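Conserved protein (Methanosarcina mazei, PDB 2NR4) is of unknown function but binds flavin mononucleotide, as a flavoprotein of the DUF447 family. Local coordinates at the interface of chains A and B. Sequence-based numbering; all coordinates share one arbitrary frame. Chains: chain A/B, Conserved hypothetical protein.

Contact 1: the interface of chains A and B. Residues chain A 25, 27-33, 80-81, 160, 164; chain B 155-158, 161, 195.
Chain B passes in extended form through B:Val155 (phi/psi -146/145°), B:Pro156 and B:Asn157 alongside strand 29-37 of chain A, then turns into helix 158-173. The amide N of A:Glu32 gives a nearly straight hydrogen bond to O of B:Pro156 (2.9 Å, 173° at H), and A:Ile30 N binds O of B:Cys195, the last residue of helix 182-195, at 2.8 Å. That carbonyl is gripped twice, because the side-chain amide ND2 of B:Asn157 also donates to it at 3.1 Å; CG of B:Asn157 stands anti to its backbone N, which carries the amide toward the helix end. B:Val155 turns both methyls to chain A: CG1, in the crowded position between backbone N and carbonyl carbon, slides past CG of A:Arg27 at 3.5 Å, while CG2 meets CG2 of A:Ile33. The B:Pro156 ring crosses A:Phe160 obliquely, its CG 3.9 Å from ring atom CE2, and A:Leu164 comes at about a right angle through CD2. A:Glu32, bent at chi2, lies against the aliphatic CG and CD of B:Arg158; their charged atoms do not touch. One water joins carboxylate OE2 of A:Glu32 (2.6 Å) to the amide N of B:Arg158, and another links B:Asn157 ND2 with A:Ser31 OG. The patch fastens the segment entering one chain's helical part to a strand of its partner, probably helping to hold the two chains together, if this pair is the biological one.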
loop_
_atom_site.group_PDB
_atom_site.type_symbol
_atom_site.label_atom_id
_atom_site.label_comp_id
_atom_site.label_asym_id
_atom_site.label_seq_id
_atom_site.Cartn_x
_atom_site.Cartn_y
_atom_site.Cartn_z
ATOM N N GLY A 25 8.439 9.437 2.998
ATOM C CA GLY A 25 7.101 8.934 2.715
ATOM C C GLY A 25 6.111 10.000 2.330
ATOM O O GLY A 25 4.941 9.691 2.185
ATOM N N ARG A 27 4.913 11.783 -0.585
ATOM C CA ARG A 27 5.034 11.569 -2.034
ATOM C C ARG A 27 3.943 12.301 -2.761
ATOM O O ARG A 27 2.975 12.794 -2.154
ATOM C CB ARG A 27 4.855 10.094 -2.386
ATOM C CG ARG A 27 5.463 9.089 -1.462
ATOM C CD ARG A 27 6.825 8.766 -1.859
ATOM N NE ARG A 27 6.851 8.250 -3.233
ATOM C CZ ARG A 27 6.873 6.963 -3.560
ATOM N NH1 ARG A 27 6.860 6.028 -2.610
ATOM N NH2 ARG A 27 6.915 6.615 -4.852
ATOM N N GLU A 28 4.054 12.318 -4.101
ATOM C CA GLU A 28 3.037 12.936 -4.908
ATOM C C GLU A 28 1.652 12.308 -4.647
ATOM O O GLU A 28 1.562 11.100 -4.455
ATOM C CB GLU A 28 3.420 12.804 -6.387
ATOM C CG GLU A 28 2.631 13.736 -7.275
ATOM C CD GLU A 28 2.738 13.334 -8.764
ATOM O OE1 GLU A 28 3.594 12.486 -9.125
ATOM O OE2 GLU A 28 1.945 13.871 -9.554
ATOM N N GLY A 29 0.595 13.123 -4.656
ATOM C CA GLY A 29 -0.780 12.641 -4.402
ATOM C C GLY A 29 -1.071 12.762 -2.917
ATOM O O GLY A 29 -0.509 13.647 -2.261
ATOM N N ILE A 30 -1.914 11.886 -2.365
ATOM C CA ILE A 30 -2.304 12.032 -0.946
ATOM C C ILE A 30 -1.707 10.838 -0.244
ATOM O O ILE A 30 -2.096 9.687 -0.529
ATOM C CB ILE A 30 -3.826 12.128 -0.766
ATOM C CG1 ILE A 30 -4.386 13.364 -1.507
ATOM C CG2 ILE A 30 -4.177 12.275 0.737
ATOM C CD1 ILE A 30 -5.898 13.448 -1.428
ATOM N N SER A 31 -0.736 11.110 0.636
ATOM C CA SER A 31 0.008 10.071 1.356
ATOM C C SER A 31 -0.746 9.859 2.677
ATOM O O SER A 31 -0.911 10.798 3.442
ATOM C CB SER A 31 1.448 10.567 1.627
ATOM O OG SER A 31 2.205 10.761 0.411
ATOM N N GLU A 32 -1.204 8.638 2.930
ATOM C CA GLU A 32 -1.998 8.347 4.141
ATOM C C GLU A 32 -1.047 7.978 5.259
ATOM O O GLU A 32 -0.441 6.873 5.276
ATOM C CB GLU A 32 -3.013 7.223 3.893
ATOM C CG GLU A 32 -3.912 7.448 2.634
ATOM C CD GLU A 32 -4.935 8.568 2.790
ATOM O OE1 GLU A 32 -5.070 9.147 3.919
ATOM O OE2 GLU A 32 -5.615 8.892 1.765
ATOM N N ILE A 33 -0.934 8.907 6.211
ATOM C CA ILE A 33 0.002 8.743 7.320
ATOM C C ILE A 33 -0.751 8.861 8.649
ATOM O O ILE A 33 -1.933 9.135 8.673
ATOM C CB ILE A 33 1.154 9.757 7.220
ATOM C CG1 ILE A 33 0.654 11.200 6.995
ATOM C CG2 ILE A 33 2.135 9.314 6.062
ATOM C CD1 ILE A 33 0.127 11.911 8.227
ATOM N N VAL A 80 4.921 7.606 9.078
ATOM C CA VAL A 80 4.641 6.508 8.121
ATOM C C VAL A 80 4.497 5.217 8.897
ATOM O O VAL A 80 5.399 4.836 9.660
ATOM C CB VAL A 80 5.734 6.363 7.009
ATOM C CG1 VAL A 80 5.447 5.096 6.167
ATOM C CG2 VAL A 80 5.790 7.637 6.140
ATOM N N VAL A 81 3.354 4.575 8.725
ATOM C CA VAL A 81 3.001 3.372 9.465
ATOM C C VAL A 81 2.486 2.327 8.450
ATOM O O VAL A 81 1.599 2.629 7.642
ATOM C CB VAL A 81 1.930 3.766 10.524
ATOM C CG1 VAL A 81 1.087 2.547 10.995
ATOM C CG2 VAL A 81 2.569 4.617 11.685
ATOM N N PHE A 160 -4.556 -5.227 3.629
ATOM C CA PHE A 160 -4.170 -3.969 4.275
ATOM C C PHE A 160 -4.964 -2.807 3.683
ATOM O O PHE A 160 -5.537 -1.981 4.400
ATOM C CB PHE A 160 -2.669 -3.715 4.131
ATOM C CG PHE A 160 -2.239 -2.407 4.734
ATOM C CD1 PHE A 160 -1.904 -2.347 6.086
ATOM C CD2 PHE A 160 -2.252 -1.210 3.979
ATOM C CE1 PHE A 160 -1.550 -1.149 6.689
ATOM C CE2 PHE A 160 -1.887 0.027 4.585
ATOM C CZ PHE A 160 -1.538 0.052 5.965
ATOM N N LEU A 164 -7.740 0.007 5.424
ATOM C CA LEU A 164 -7.721 1.452 5.228
ATOM C C LEU A 164 -9.112 1.956 4.787
ATOM O O LEU A 164 -9.639 2.947 5.324
ATOM C CB LEU A 164 -6.705 1.787 4.139
ATOM C CG LEU A 164 -5.784 2.958 4.343
ATOM C CD1 LEU A 164 -5.049 2.744 5.701
ATOM C CD2 LEU A 164 -4.748 3.014 3.152
ATOM N N VAL B 155 4.482 4.493 0.707
ATOM C CA VAL B 155 3.543 5.020 1.717
ATOM C C VAL B 155 2.184 4.631 1.220
ATOM O O VAL B 155 1.988 4.577 -0.018
ATOM C CB VAL B 155 3.664 6.574 1.888
ATOM C CG1 VAL B 155 3.237 7.359 0.619
ATOM C CG2 VAL B 155 2.829 7.054 3.107
ATOM N N PRO B 156 1.249 4.316 2.143
ATOM C CA PRO B 156 -0.108 4.012 1.673
ATOM C C PRO B 156 -0.695 5.158 0.865
ATOM O O PRO B 156 -0.557 6.349 1.239
ATOM C CB PRO B 156 -0.873 3.783 2.975
ATOM C CG PRO B 156 0.174 3.237 3.891
ATOM C CD PRO B 156 1.346 4.153 3.616
ATOM N N ASN B 157 -1.304 4.806 -0.275
ATOM C CA ASN B 157 -1.894 5.798 -1.174
ATOM C C ASN B 157 -3.141 5.147 -1.702
ATOM O O ASN B 157 -3.060 4.089 -2.336
ATOM C CB ASN B 157 -0.946 6.153 -2.327
ATOM C CG ASN B 157 -1.548 7.172 -3.308
ATOM O OD1 ASN B 157 -2.411 6.838 -4.096
ATOM N ND2 ASN B 157 -1.029 8.412 -3.302
ATOM N N ARG B 158 -4.300 5.743 -1.436
ATOM C CA ARG B 158 -5.572 5.128 -1.805
ATOM C C ARG B 158 -5.786 5.144 -3.327
ATOM O O ARG B 158 -6.529 4.346 -3.858
ATOM C CB ARG B 158 -6.736 5.850 -1.127
ATOM C CG ARG B 158 -6.794 5.582 0.355
ATOM C CD ARG B 158 -7.891 6.421 0.991
ATOM N NE ARG B 158 -9.200 5.906 0.645
ATOM C CZ ARG B 158 -10.312 6.625 0.663
ATOM N NH1 ARG B 158 -10.255 7.919 0.962
ATOM N NH2 ARG B 158 -11.459 6.067 0.329
ATOM N N ASN B 161 -3.953 2.191 -4.479
ATOM C CA ASN B 161 -4.807 1.060 -4.132
ATOM C C ASN B 161 -5.981 0.895 -5.081
ATOM O O ASN B 161 -6.414 -0.255 -5.380
ATOM C CB ASN B 161 -5.255 1.132 -2.668
ATOM C CG ASN B 161 -4.092 1.172 -1.722
ATOM O OD1 ASN B 161 -2.908 0.947 -2.123
ATOM N ND2 ASN B 161 -4.394 1.475 -0.438
ATOM N N CYS B 195 -6.716 10.983 -5.095
ATOM C CA CYS B 195 -5.594 10.608 -4.200
ATOM C C CYS B 195 -4.302 10.275 -4.900
ATOM O O CYS B 195 -3.222 10.294 -4.291
ATOM C CB CYS B 195 -5.995 9.358 -3.410
ATOM S SG CYS B 195 -7.371 9.697 -2.270
HETATM O O HOH W 1 -4.459 8.426 -0.490
HETATM O O HOH W 2 1.280 9.633 -1.870
#

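Contact 2: the interface of chains A and B. Residues chain A 22-25, 27, 80, 82, 117-118, 145; chain B 153-154.
An extended loop of chain B, upstream of helix 158-173, inserts B:Leu153 as a knob into a pocket of chain A bordered by 3-10 helix 21-24, the start of strand 118-125 and the end of strand 133-145. The isobutyl group enters with CG anti to the backbone N (chi1 179°) and spreads its two methyls. CD2 packs against the methyl CB of A:Ala118 at 3.5 Å and also lies by the backbone of A:Phe24 and A:Gly25. CD1 points at the rim of the A:Phe145 ring, 4.0 Å from CZ, the two side chains meeting tip to tip. A:Tyr82 crosses the leucine obliquely, its ring having A:Ile117 CG1 over one face, offset toward the rim.

Polar bonds fix the backbone around this knob. B:Leu153 N donates to O of A:Ser22 at 2.9 Å, almost straight (169° at H). On the following peptide, guanidinium NH1 of A:Arg27 reaches O of B:Leu153 at 2.9 Å; the acceptor lies near the guanidinium plane, but NH1 approaches from well above the carbonyl plane, 62° out of it. Bends at chi2 and chi3 swing the arginine tip to this oxygen, and B:Pro154 CA sits at the guanidinium edge. The phenol OH of A:Tyr82 donates to O of B:Pro154 at 2.7 Å, with that oxygen at the edge of the ring and in its plane. Backbone N and O of the leucine are thus both paired while its side chain is buried, so the site would hold the loop in place and, if this pair is the biological one, probably helps keep the two chains together.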
loop_
_atom_site.group_PDB
_atom_site.type_symbol
_atom_site.label_atom_id
_atom_site.label_comp_id
_atom_site.label_asym_id
_atom_site.label_seq_id
_atom_site.Cartn_x
_atom_site.Cartn_y
_atom_site.Cartn_z
ATOM N N SER A 22 10.172 12.880 -0.106
ATOM C CA SER A 22 9.817 11.543 -0.630
ATOM C C SER A 22 10.576 10.426 0.069
ATOM O O SER A 22 10.084 9.289 0.170
ATOM C CB SER A 22 10.052 11.485 -2.136
ATOM O OG SER A 22 11.434 11.468 -2.383
ATOM N N SER A 23 11.783 10.736 0.554
ATOM C CA SER A 23 12.555 9.815 1.375
ATOM C C SER A 23 11.897 9.473 2.709
ATOM O O SER A 23 12.225 8.444 3.322
ATOM C CB SER A 23 13.936 10.425 1.665
ATOM O OG SER A 23 14.717 10.380 0.488
ATOM N N PHE A 24 10.975 10.335 3.153
ATOM C CA PHE A 24 10.267 10.136 4.442
ATOM C C PHE A 24 8.787 9.822 4.227
ATOM O O PHE A 24 7.992 9.914 5.147
ATOM C CB PHE A 24 10.439 11.374 5.330
ATOM C CG PHE A 24 11.895 11.677 5.639
ATOM C CD1 PHE A 24 12.532 11.040 6.685
ATOM C CD2 PHE A 24 12.622 12.531 4.815
ATOM C CE1 PHE A 24 13.875 11.282 6.942
ATOM C CE2 PHE A 24 13.955 12.787 5.065
ATOM C CZ PHE A 24 14.579 12.161 6.138
ATOM N N GLY A 25 8.439 9.437 2.998
ATOM C CA GLY A 25 7.101 8.934 2.715
ATOM C C GLY A 25 6.111 10.000 2.330
ATOM O O GLY A 25 4.941 9.691 2.185
ATOM N N ARG A 27 4.913 11.783 -0.585
ATOM C CA ARG A 27 5.034 11.569 -2.034
ATOM C C ARG A 27 3.943 12.301 -2.761
ATOM O O ARG A 27 2.975 12.794 -2.154
ATOM C CB ARG A 27 4.855 10.094 -2.386
ATOM C CG ARG A 27 5.463 9.089 -1.462
ATOM C CD ARG A 27 6.825 8.766 -1.859
ATOM N NE ARG A 27 6.851 8.250 -3.233
ATOM C CZ ARG A 27 6.873 6.963 -3.560
ATOM N NH1 ARG A 27 6.860 6.028 -2.610
ATOM N NH2 ARG A 27 6.915 6.615 -4.852
ATOM N N VAL A 80 4.921 7.606 9.078
ATOM C CA VAL A 80 4.641 6.508 8.121
ATOM C C VAL A 80 4.497 5.217 8.897
ATOM O O VAL A 80 5.399 4.836 9.660
ATOM C CB VAL A 80 5.734 6.363 7.009
ATOM C CG1 VAL A 80 5.447 5.096 6.167
ATOM C CG2 VAL A 80 5.790 7.637 6.140
ATOM N N TYR A 82 3.037 1.111 8.503
ATOM C CA TYR A 82 2.563 -0.005 7.655
ATOM C C TYR A 82 1.711 -0.988 8.464
ATOM O O TYR A 82 1.159 -1.917 7.912
ATOM C CB TYR A 82 3.742 -0.793 7.054
ATOM C CG TYR A 82 4.679 0.026 6.196
ATOM C CD1 TYR A 82 4.206 1.028 5.377
ATOM C CD2 TYR A 82 6.038 -0.252 6.178
ATOM C CE1 TYR A 82 5.074 1.767 4.565
ATOM C CE2 TYR A 82 6.905 0.484 5.388
ATOM C CZ TYR A 82 6.418 1.492 4.590
ATOM O OH TYR A 82 7.283 2.233 3.819
ATOM N N ILE A 117 7.853 4.390 10.815
ATOM C CA ILE A 117 8.931 4.035 9.910
ATOM C C ILE A 117 9.814 5.257 9.643
ATOM O O ILE A 117 11.037 5.187 9.708
ATOM C CB ILE A 117 8.345 3.489 8.572
ATOM C CG1 ILE A 117 7.366 2.304 8.821
ATOM C CG2 ILE A 117 9.460 3.154 7.607
ATOM C CD1 ILE A 117 7.997 1.086 9.370
ATOM N N ALA A 118 9.170 6.369 9.304
ATOM C CA ALA A 118 9.806 7.646 9.060
ATOM C C ALA A 118 8.873 8.761 9.550
ATOM O O ALA A 118 7.620 8.657 9.417
ATOM C CB ALA A 118 10.088 7.805 7.549
ATOM N N PHE A 145 14.295 8.751 10.427
ATOM C CA PHE A 145 14.066 7.433 9.893
ATOM C C PHE A 145 14.270 6.442 11.026
ATOM O O PHE A 145 15.138 6.644 11.888
ATOM C CB PHE A 145 15.094 7.164 8.782
ATOM C CG PHE A 145 14.586 6.303 7.685
ATOM C CD1 PHE A 145 13.791 6.837 6.680
ATOM C CD2 PHE A 145 14.913 4.955 7.639
ATOM C CE1 PHE A 145 13.320 6.035 5.662
ATOM C CE2 PHE A 145 14.449 4.134 6.614
ATOM C CZ PHE A 145 13.651 4.672 5.627
ATOM N N LEU B 153 10.336 6.407 -0.332
ATOM C CA LEU B 153 9.831 5.473 0.675
ATOM C C LEU B 153 8.375 5.158 0.351
ATOM O O LEU B 153 7.593 6.078 0.162
ATOM C CB LEU B 153 9.920 6.118 2.088
ATOM C CG LEU B 153 9.424 5.303 3.286
ATOM C CD1 LEU B 153 10.314 4.089 3.542
ATOM C CD2 LEU B 153 9.364 6.188 4.528
ATOM N N PRO B 154 7.995 3.865 0.275
ATOM C CA PRO B 154 6.600 3.499 -0.013
ATOM C C PRO B 154 5.669 4.050 1.075
ATOM O O PRO B 154 6.039 4.083 2.238
ATOM C CB PRO B 154 6.612 1.963 0.096
ATOM C CG PRO B 154 8.010 1.589 -0.207
ATOM C CD PRO B 154 8.836 2.655 0.431
#

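Contact 1 and contact 2 lie about 9 Å apart, measured between the centres of their C-alpha atoms, and follow one another along the same stretch of chain B: residues 153-154 belong to contact 2, and 155-158 continue into contact 1. On chain A both use A:Gly25, A:Arg27 and A:Val80, so one surface supports the run from the apolar pocket to strand 29-37. A:Arg27 serves both, with its aliphatic stem in one and its guanidinium in the other. Two-fold symmetry repeats the pair with the chains exchanged, a reciprocal exchange of loops consistent with a dimer, though the structure alone does not show that it forms in solution.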